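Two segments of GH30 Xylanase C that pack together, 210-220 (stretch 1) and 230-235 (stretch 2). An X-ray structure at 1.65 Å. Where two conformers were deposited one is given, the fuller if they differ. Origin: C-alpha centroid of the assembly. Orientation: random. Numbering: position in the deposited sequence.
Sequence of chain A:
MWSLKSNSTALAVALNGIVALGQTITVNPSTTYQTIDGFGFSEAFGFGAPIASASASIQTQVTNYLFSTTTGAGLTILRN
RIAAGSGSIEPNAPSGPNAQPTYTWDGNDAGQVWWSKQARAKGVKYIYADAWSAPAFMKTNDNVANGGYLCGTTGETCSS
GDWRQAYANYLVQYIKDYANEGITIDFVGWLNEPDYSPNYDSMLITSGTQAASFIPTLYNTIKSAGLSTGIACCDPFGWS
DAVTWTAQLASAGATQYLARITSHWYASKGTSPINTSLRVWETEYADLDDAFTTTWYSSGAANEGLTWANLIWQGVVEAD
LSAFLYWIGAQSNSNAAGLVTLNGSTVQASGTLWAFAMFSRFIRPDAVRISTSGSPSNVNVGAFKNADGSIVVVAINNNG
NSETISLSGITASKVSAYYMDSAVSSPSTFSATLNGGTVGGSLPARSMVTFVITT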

# COMPACT_ATOMS: atom_id res chain seq x y z
N GLN A 210 -8.42 7.97 -21.76
CA GLN A 210 -7.12 7.76 -22.43
C GLN A 210 -6.41 6.51 -21.87
O GLN A 210 -5.82 5.73 -22.64
CB GLN A 210 -6.26 9.00 -22.29
CG GLN A 210 -5.02 8.96 -23.18
CD GLN A 210 -4.12 10.14 -22.90
OE1 GLN A 210 -3.66 10.29 -21.77
NE2 GLN A 210 -3.94 11.02 -23.88
N ALA A 211 -6.43 6.30 -20.57
CA ALA A 211 -5.82 5.10 -19.97
C ALA A 211 -6.42 3.85 -20.65
O ALA A 211 -5.70 2.82 -20.82
CB ALA A 211 -6.04 5.11 -18.49
N ALA A 212 -7.71 3.90 -21.00
CA ALA A 212 -8.44 2.73 -21.53
C ALA A 212 -7.92 2.39 -22.93
O ALA A 212 -8.23 1.28 -23.40
CB ALA A 212 -9.92 3.02 -21.54
N SER A 213 -7.15 3.28 -23.57
CA SER A 213 -6.56 2.98 -24.89
C SER A 213 -5.34 2.06 -24.74
O SER A 213 -4.85 1.57 -25.77
CB SER A 213 -6.26 4.26 -25.66
OG SER A 213 -5.12 4.94 -25.15
N PHE A 214 -4.82 1.82 -23.53
CA PHE A 214 -3.65 0.93 -23.35
C PHE A 214 -4.03 -0.35 -22.59
O PHE A 214 -3.44 -1.38 -22.84
CB PHE A 214 -2.51 1.61 -22.60
CG PHE A 214 -1.32 0.72 -22.33
CD1 PHE A 214 -0.60 0.13 -23.37
CD2 PHE A 214 -0.91 0.46 -21.05
CE1 PHE A 214 0.49 -0.68 -23.10
CE2 PHE A 214 0.18 -0.36 -20.77
CZ PHE A 214 0.89 -0.92 -21.79
N ILE A 215 -4.95 -0.27 -21.63
CA ILE A 215 -5.25 -1.40 -20.71
C ILE A 215 -5.55 -2.69 -21.46
O ILE A 215 -4.98 -3.72 -21.13
CB ILE A 215 -6.34 -0.96 -19.75
CG1 ILE A 215 -5.74 -0.02 -18.70
CG2 ILE A 215 -7.02 -2.18 -19.13
CD1 ILE A 215 -6.77 0.87 -18.09
N PRO A 216 -6.44 -2.71 -22.48
CA PRO A 216 -6.69 -3.96 -23.22
C PRO A 216 -5.43 -4.57 -23.81
O PRO A 216 -5.26 -5.75 -23.73
CB PRO A 216 -7.71 -3.55 -24.29
CG PRO A 216 -8.37 -2.30 -23.70
CD PRO A 216 -7.25 -1.59 -22.96
N THR A 217 -4.51 -3.76 -24.33
CA THR A 217 -3.25 -4.25 -24.91
C THR A 217 -2.43 -4.93 -23.81
O THR A 217 -1.91 -6.02 -23.99
CB THR A 217 -2.45 -3.13 -25.60
OG1 THR A 217 -3.19 -2.65 -26.72
CG2 THR A 217 -1.07 -3.60 -26.04
N LEU A 218 -2.34 -4.32 -22.64
CA LEU A 218 -1.55 -4.93 -21.55
C LEU A 218 -2.23 -6.24 -21.11
O LEU A 218 -1.54 -7.24 -20.96
CB LEU A 218 -1.47 -3.91 -20.41
CG LEU A 218 -0.78 -4.42 -19.15
CD1 LEU A 218 0.65 -4.90 -19.45
CD2 LEU A 218 -0.73 -3.29 -18.10
N TYR A 219 -3.55 -6.23 -20.93
CA TYR A 219 -4.30 -7.42 -20.48
C TYR A 219 -4.06 -8.57 -21.45
O TYR A 219 -3.75 -9.71 -21.01
CB TYR A 219 -5.78 -7.10 -20.41
CG TYR A 219 -6.60 -8.27 -19.95
CD1 TYR A 219 -7.13 -9.17 -20.87
CD2 TYR A 219 -6.98 -8.38 -18.64
CE1 TYR A 219 -7.94 -10.21 -20.46
CE2 TYR A 219 -7.78 -9.43 -18.21
CZ TYR A 219 -8.26 -10.34 -19.12
OH TYR A 219 -9.08 -11.35 -18.71
N ASN A 220 -4.15 -8.28 -22.75
CA ASN A 220 -3.98 -9.35 -23.79
C ASN A 220 -2.55 -9.89 -23.76
O ASN A 220 -2.32 -11.10 -23.97
CB ASN A 220 -4.40 -8.87 -25.17
CG ASN A 220 -5.90 -8.70 -25.28
OD1 ASN A 220 -6.66 -9.29 -24.48
ND2 ASN A 220 -6.34 -7.87 -26.21
N GLY A 230 -2.60 -9.47 -12.34
CA GLY A 230 -3.72 -8.52 -12.37
C GLY A 230 -3.22 -7.10 -12.61
O GLY A 230 -2.11 -6.79 -12.17
N ILE A 231 -3.99 -6.30 -13.32
CA ILE A 231 -3.61 -4.90 -13.65
C ILE A 231 -4.22 -4.00 -12.58
O ILE A 231 -5.39 -4.12 -12.28
CB ILE A 231 -4.06 -4.48 -15.06
CG1 ILE A 231 -3.49 -5.38 -16.15
CG2 ILE A 231 -3.66 -3.03 -15.30
CD1 ILE A 231 -4.19 -5.21 -17.50
N ALA A 232 -3.43 -3.07 -12.08
CA ALA A 232 -3.86 -2.04 -11.12
C ALA A 232 -3.75 -0.71 -11.85
O ALA A 232 -2.89 -0.58 -12.73
CB ALA A 232 -2.96 -2.11 -9.92
N CYS A 233 -4.63 0.25 -11.57
CA CYS A 233 -4.57 1.59 -12.22
C CYS A 233 -5.34 2.53 -11.28
O CYS A 233 -6.29 2.07 -10.66
CB CYS A 233 -5.20 1.58 -13.62
SG CYS A 233 -4.61 2.90 -14.73
N CYS A 234 -4.93 3.81 -11.18
CA CYS A 234 -3.83 4.38 -11.94
C CYS A 234 -2.89 5.19 -11.05
O CYS A 234 -2.12 6.04 -11.59
CB CYS A 234 -4.40 5.38 -12.94
SG CYS A 234 -5.58 4.66 -14.09
N ASP A 235 -2.92 4.98 -9.74
CA ASP A 235 -1.97 5.59 -8.76
C ASP A 235 -1.96 7.12 -8.88
O ASP A 235 -0.90 7.73 -8.80
CB ASP A 235 -0.56 4.95 -8.93
CG ASP A 235 -0.41 3.58 -8.23
OD1 ASP A 235 -0.91 2.57 -8.77
OD2 ASP A 235 0.18 3.51 -7.16

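A helix laid against a strand usually adheres mainly through apolar side chains, because backbone hydrogen-bonding groups are largely satisfied within the helix or within a sheet. The pair of segments in this xylanase illustrates the principle: no hydrogen bond crosses between them, and contact is made entirely by van der Waals packing. Helix 215-220 runs nearly antiparallel to strand 230-233, at 155°, with a closest axial approach of 9.4 Å, and the two stretches together bury 241 Å².

The packing centres on Ile231, which contributes the largest share of that area. Its side chain, with chi1 in m and chi2 in t, extends CD1 against the start of the helix, beside Ile215, Leu218 and Tyr219. There Ile231 CD1 lies 3.9 Å from Leu218 CG, 3.8 Å from Tyr219 CB and 4.5 Å from Ile215 CG2. A branched aliphatic side chain suits this position: in its m,t rotamer it carries CD1 across to the helix and brings that methyl to several neighbours at once. Tyr219 meets that methyl at its ring edge, while its hydroxyl is hydrogen-bonded elsewhere in the structure.

Ile231 CD1 also touches the helix backbone, 3.6 Å from Tyr219 N and 4.0 Å from Ile215 O. Neither polar atom is left unsatisfied by this apolar neighbour, because Tyr219 N donates to Ile215 O at 2.9 Å within the helix.

Sulfur supplies the second apolar patch. Cys233 and Cys234, joined by a cis peptide bond, form a disulfide between adjacent residues, with Cys233 SG and Cys234 SG 2.1 Å apart. Oxidised sulfur carries no thiol proton and packs readily against hydrocarbon: Cys233 SG sits 4.5 Å from Ile215 CD1, and Cys234 SG 4.4 Å from Ala211 CB. At Ala211 the small methyl points toward the disulfide and makes a light contact with it.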